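Flavin prenyltransferase PAD1, mitochondrial (Aspergillus niger, PDB 6QLG) probably makes the prenylated FMN cofactor of ferulic acid decarboxylase by joining a dimethylallyl group to N5 and C6 of the flavin. Local coordinates at residues T51-I61 and E85-L96. Sequence-based numbering, arbitrary orientation.
With FMN (flavin mononucleotide), chain M.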
loop_
_atom_site.group_PDB
_atom_site.type_symbol
_atom_site.label_atom_id
_atom_site.label_comp_id
_atom_site.label_asym_id
_atom_site.label_seq_id
_atom_site.Cartn_x
_atom_site.Cartn_y
_atom_site.Cartn_z
ATOM N N THR B 51 6.499 14.566 -29.805
ATOM C CA THR B 51 7.573 15.101 -30.630
ATOM C C THR B 51 8.719 14.098 -30.696
ATOM O O THR B 51 9.013 13.396 -29.723
ATOM C CB THR B 51 8.050 16.457 -30.092
ATOM O OG1 THR B 51 8.965 17.049 -31.022
ATOM C CG2 THR B 51 8.731 16.316 -28.753
ATOM N N GLY B 52 9.337 13.998 -31.869
ATOM C CA GLY B 52 10.367 13.000 -32.090
ATOM C C GLY B 52 9.985 11.975 -33.139
ATOM O O GLY B 52 10.343 10.799 -33.024
ATOM N N ALA B 53 9.256 12.412 -34.169
ATOM C CA ALA B 53 8.833 11.493 -35.222
ATOM C C ALA B 53 10.021 10.842 -35.919
ATOM O O ALA B 53 9.925 9.691 -36.358
ATOM C CB ALA B 53 7.957 12.225 -36.240
ATOM N N MET B 54 11.150 11.555 -36.020
ATOM C CA MET B 54 12.332 10.987 -36.663
ATOM C C MET B 54 12.839 9.750 -35.931
ATOM O O MET B 54 13.469 8.883 -36.547
ATOM C CB MET B 54 13.439 12.038 -36.757
ATOM C CG MET B 54 14.604 11.643 -37.662
ATOM S SD MET B 54 14.122 11.234 -39.358
ATOM C CE MET B 54 13.186 12.685 -39.792
ATOM N N LEU B 55 12.577 9.647 -34.624
ATOM C CA LEU B 55 12.957 8.441 -33.893
ATOM C C LEU B 55 12.253 7.213 -34.457
ATOM O O LEU B 55 12.878 6.164 -34.655
ATOM C CB LEU B 55 12.644 8.602 -32.404
ATOM C CG LEU B 55 13.367 9.714 -31.641
ATOM C CD1 LEU B 55 12.851 9.804 -30.212
ATOM C CD2 LEU B 55 14.869 9.491 -31.656
ATOM N N GLY B 56 10.951 7.325 -34.729
ATOM C CA GLY B 56 10.227 6.195 -35.289
ATOM C C GLY B 56 10.615 5.906 -36.727
ATOM O O GLY B 56 10.691 4.744 -37.138
ATOM N N ILE B 57 10.865 6.957 -37.512
ATOM C CA ILE B 57 11.292 6.764 -38.896
ATOM C C ILE B 57 12.614 6.010 -38.944
ATOM O O ILE B 57 12.786 5.074 -39.735
ATOM C CB ILE B 57 11.381 8.120 -39.622
ATOM C CG1 ILE B 57 9.982 8.695 -39.857
ATOM C CG2 ILE B 57 12.122 7.976 -40.943
ATOM C CD1 ILE B 57 9.970 10.187 -40.116
ATOM N N LYS B 58 13.563 6.390 -38.086
ATOM C CA LYS B 58 14.865 5.730 -38.100
ATOM C C LYS B 58 14.791 4.315 -37.542
ATOM O O LYS B 58 15.615 3.467 -37.905
ATOM C CB LYS B 58 15.883 6.564 -37.326
ATOM C CG LYS B 58 16.224 7.878 -38.010
ATOM C CD LYS B 58 17.642 8.312 -37.700
ATOM C CE LYS B 58 18.279 9.002 -38.893
ATOM N NZ LYS B 58 19.579 8.372 -39.252
ATOM N N VAL B 59 13.821 4.034 -36.668
ATOM C CA VAL B 59 13.629 2.662 -36.210
ATOM C C VAL B 59 13.167 1.779 -37.363
ATOM O O VAL B 59 13.654 0.655 -37.539
ATOM C CB VAL B 59 12.643 2.621 -35.027
ATOM C CG1 VAL B 59 12.085 1.218 -34.847
ATOM C CG2 VAL B 59 13.329 3.087 -33.745
ATOM N N LEU B 60 12.228 2.275 -38.175
ATOM C CA LEU B 60 11.755 1.507 -39.322
ATOM C C LEU B 60 12.886 1.231 -40.307
ATOM O O LEU B 60 12.990 0.126 -40.852
ATOM C CB LEU B 60 10.611 2.249 -40.015
ATOM C CG LEU B 60 9.247 2.243 -39.325
ATOM C CD1 LEU B 60 8.317 3.257 -39.975
ATOM C CD2 LEU B 60 8.634 0.855 -39.359
ATOM N N ILE B 61 13.744 2.224 -40.544
ATOM C CA ILE B 61 14.864 2.042 -41.462
ATOM C C ILE B 61 15.856 1.032 -40.901
ATOM O O ILE B 61 16.359 0.165 -41.627
ATOM C CB ILE B 61 15.536 3.399 -41.752
ATOM C CG1 ILE B 61 14.581 4.312 -42.525
ATOM C CG2 ILE B 61 16.839 3.207 -42.518
ATOM C CD1 ILE B 61 15.030 5.757 -42.578
ATOM N N GLU B 85 7.516 18.068 -38.330
ATOM C CA GLU B 85 8.874 17.985 -37.810
ATOM C C GLU B 85 9.882 17.452 -38.811
ATOM O O GLU B 85 11.086 17.650 -38.618
ATOM C CB GLU B 85 8.914 17.084 -36.573
ATOM C CG GLU B 85 8.190 17.647 -35.388
ATOM C CD GLU B 85 8.414 16.829 -34.143
ATOM O OE1 GLU B 85 8.972 15.714 -34.242
ATOM O OE2 GLU B 85 8.019 17.304 -33.065
ATOM N N THR B 86 9.430 16.757 -39.849
ATOM C CA THR B 86 10.313 16.075 -40.778
ATOM C C THR B 86 9.985 16.501 -42.200
ATOM O O THR B 86 8.981 17.168 -42.462
ATOM C CB THR B 86 10.190 14.549 -40.647
ATOM O OG1 THR B 86 9.072 14.094 -41.420
ATOM C CG2 THR B 86 9.986 14.144 -39.190
ATOM N N ASP B 87 10.857 16.108 -43.123
ATOM C CA ASP B 87 10.596 16.257 -44.547
ATOM C C ASP B 87 9.832 15.073 -45.117
ATOM O O ASP B 87 9.570 15.040 -46.324
ATOM C CB ASP B 87 11.911 16.448 -45.307
ATOM C CG ASP B 87 12.666 17.679 -44.853
ATOM O OD1 ASP B 87 12.057 18.770 -44.822
ATOM O OD2 ASP B 87 13.864 17.554 -44.518
ATOM N N TYR B 88 9.475 14.106 -44.277
ATOM C CA TYR B 88 8.695 12.963 -44.713
ATOM C C TYR B 88 7.209 13.299 -44.719
ATOM O O TYR B 88 6.723 14.094 -43.907
ATOM C CB TYR B 88 8.929 11.761 -43.794
ATOM C CG TYR B 88 10.288 11.110 -43.919
ATOM C CD1 TYR B 88 11.429 11.735 -43.433
ATOM C CD2 TYR B 88 10.425 9.859 -44.506
ATOM C CE1 TYR B 88 12.672 11.137 -43.540
ATOM C CE2 TYR B 88 11.663 9.253 -44.616
ATOM C CZ TYR B 88 12.782 9.896 -44.131
ATOM O OH TYR B 88 14.016 9.297 -44.238
ATOM N N HIS B 89 6.507 12.702 -45.637
ATOM C CA HIS B 89 5.062 12.600 -45.614
ATOM C C HIS B 89 4.667 11.228 -45.086
ATOM O O HIS B 89 5.412 10.259 -45.263
ATOM C CB HIS B 89 4.480 12.809 -47.018
ATOM C CG HIS B 89 2.990 12.949 -47.043
ATOM N ND1 HIS B 89 2.141 11.871 -47.186
ATOM C CD2 HIS B 89 2.194 14.040 -46.933
ATOM C CE1 HIS B 89 0.890 12.292 -47.170
ATOM N NE2 HIS B 89 0.893 13.605 -47.017
ATOM N N PRO B 90 3.528 11.102 -44.399
ATOM C CA PRO B 90 3.130 9.780 -43.884
ATOM C C PRO B 90 3.164 8.670 -44.924
ATOM O O PRO B 90 3.476 7.523 -44.577
ATOM C CB PRO B 90 1.711 10.033 -43.363
ATOM C CG PRO B 90 1.748 11.454 -42.911
ATOM C CD PRO B 90 2.673 12.180 -43.865
ATOM N N SER B 91 2.869 8.970 -46.193
ATOM C CA SER B 91 2.987 7.947 -47.228
ATOM C C SER B 91 4.433 7.500 -47.407
ATOM O O SER B 91 4.685 6.324 -47.691
ATOM C CB SER B 91 2.419 8.461 -48.553
ATOM O OG SER B 91 3.050 9.666 -48.946
ATOM N N ASN B 92 5.391 8.417 -47.243
ATOM C CA ASN B 92 6.799 8.031 -47.292
ATOM C C ASN B 92 7.154 7.105 -46.137
ATOM O O ASN B 92 7.926 6.154 -46.307
ATOM C CB ASN B 92 7.694 9.271 -47.260
ATOM C CG ASN B 92 7.445 10.204 -48.424
ATOM O OD1 ASN B 92 7.319 11.415 -48.245
ATOM N ND2 ASN B 92 7.381 9.645 -49.626
ATOM N N VAL B 93 6.609 7.376 -44.949
ATOM C CA VAL B 93 6.899 6.539 -43.788
ATOM C C VAL B 93 6.280 5.159 -43.958
ATOM O O VAL B 93 6.891 4.143 -43.608
ATOM C CB VAL B 93 6.408 7.228 -42.501
ATOM C CG1 VAL B 93 6.759 6.391 -41.274
ATOM C CG2 VAL B 93 6.999 8.629 -42.393
ATOM N N ARG B 94 5.061 5.098 -44.502
ATOM C CA ARG B 94 4.410 3.809 -44.711
ATOM C C ARG B 94 5.193 2.934 -45.679
ATOM O O ARG B 94 5.183 1.705 -45.549
ATOM C CB ARG B 94 2.982 4.018 -45.217
ATOM C CG ARG B 94 2.038 4.571 -44.164
ATOM C CD ARG B 94 0.589 4.497 -44.615
ATOM N NE ARG B 94 0.286 5.527 -45.598
ATOM C CZ ARG B 94 -0.341 6.664 -45.320
ATOM N NH1 ARG B 94 -0.740 6.920 -44.082
ATOM N NH2 ARG B 94 -0.570 7.543 -46.284
ATOM N N ALA B 95 5.882 3.544 -46.647
ATOM C CA ALA B 95 6.694 2.773 -47.580
ATOM C C ALA B 95 7.912 2.155 -46.909
ATOM O O ALA B 95 8.486 1.205 -47.451
ATOM C CB ALA B 95 7.132 3.654 -48.754
ATOM N N LEU B 96 8.318 2.666 -45.743
ATOM C CA LEU B 96 9.434 2.089 -45.006
ATOM C C LEU B 96 9.073 0.790 -44.301
ATOM O O LEU B 96 9.976 0.083 -43.842
ATOM C CB LEU B 96 9.965 3.083 -43.969
ATOM C CG LEU B 96 10.477 4.442 -44.446
ATOM C CD1 LEU B 96 10.801 5.327 -43.249
ATOM C CD2 LEU B 96 11.696 4.278 -45.343
HETATM N N1 FMN M . 2.417 14.739 -25.866
HETATM C C2 FMN M . 3.345 14.147 -25.035
HETATM O O2 FMN M . 2.968 13.427 -24.119
HETATM N N3 FMN M . 4.689 14.368 -25.240
HETATM C C4 FMN M . 5.099 15.184 -26.279
HETATM O O4 FMN M . 6.296 15.396 -26.480
HETATM C C4A FMN M . 4.170 15.784 -27.118
HETATM N N5 FMN M . 4.606 16.595 -28.150
HETATM C C5A FMN M . 3.694 17.198 -28.997
HETATM C C6 FMN M . 4.129 18.018 -30.044
HETATM C C7 FMN M . 3.221 18.633 -30.903
HETATM C C7M FMN M . 3.707 19.512 -32.024
HETATM C C8 FMN M . 1.858 18.411 -30.704
HETATM C C8M FMN M . 0.848 19.060 -31.612
HETATM C C9 FMN M . 1.429 17.592 -29.653
HETATM C C9A FMN M . 2.336 16.978 -28.795
HETATM N N10 FMN M . 1.903 16.151 -27.759
HETATM C C10 FMN M . 2.820 15.558 -26.907
HETATM C "C1'" FMN M . 0.436 15.926 -27.517
HETATM C "C2'" FMN M . -0.160 14.661 -28.136
HETATM O "O2'" FMN M . -0.060 14.706 -29.544
HETATM C "C3'" FMN M . -1.623 14.548 -27.708
HETATM O "O3'" FMN M . -1.680 14.305 -26.320
HETATM C "C4'" FMN M . -2.378 13.445 -28.440
HETATM O "O4'" FMN M . -3.638 13.252 -27.835
HETATM C "C5'" FMN M . -1.624 12.126 -28.403
HETATM O "O5'" FMN M . -2.317 11.221 -29.230
HETATM P P FMN M . -1.653 9.826 -29.672
HETATM O O1P FMN M . -2.748 8.846 -30.012
HETATM O O2P FMN M . -0.791 10.073 -30.886
HETATM O O3P FMN M . -0.820 9.243 -28.552
HETATM O O HOH W 1 11.382 14.252 -35.230
HETATM O O HOH W 2 10.861 -1.295 -41.674
#
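Glu85 reaches across to the start of helix 53-65 with its chain extended beyond CG, and its carboxylate meets the backbone there. The syn lone pair of Glu85 OE1 takes a nearly straight bond from Gly52 N (3.0 Å, 167°), and the same oxygen receives a longer, weak one from Ala53 N. A water donates to Glu85 OE1 and accepts from Met54 N, so three successive amides of the helix start are served directly or through water. Farther along, Met54 CG stands anti to the backbone N (chi1 -168°) and the chain bends twice, which folds CE back onto Thr86 CG2 at 3.6 Å. Met54 SD lies obliquely to the Tyr88 ring, 5.4 Å from its centroid, a Met-aromatic contact. Thr86 turns its methyl to this patch, while Thr86 OG1 accepts from Tyr88 N in an ST turn and donates a hydrogen bond to Ile82 O. Ile57 wedges between Tyr88, Val93 and Leu96: CG2 sits over one face of the tyrosine ring, 4.0 Å from the centroid, in a CH-pi contact, and also touches Leu96 CD1, while CG1 meets Val93 CG2. One turn on, Leu60 CD1 packs on Val93 CG1 at 3.7 Å and Ile61 CG1 lies against the Leu96 methyls. Helix 53-65 of this parallel-sheet flavoprotein fold is thus joined to the end of helix 76-85 and to helix 90-95. The amides of Gly52 and Ala53, with the water, converge on Glu85 OE1 and fix this oxygen at the helix start, next to Thr51, whose N gives FMN O4 a weak bond.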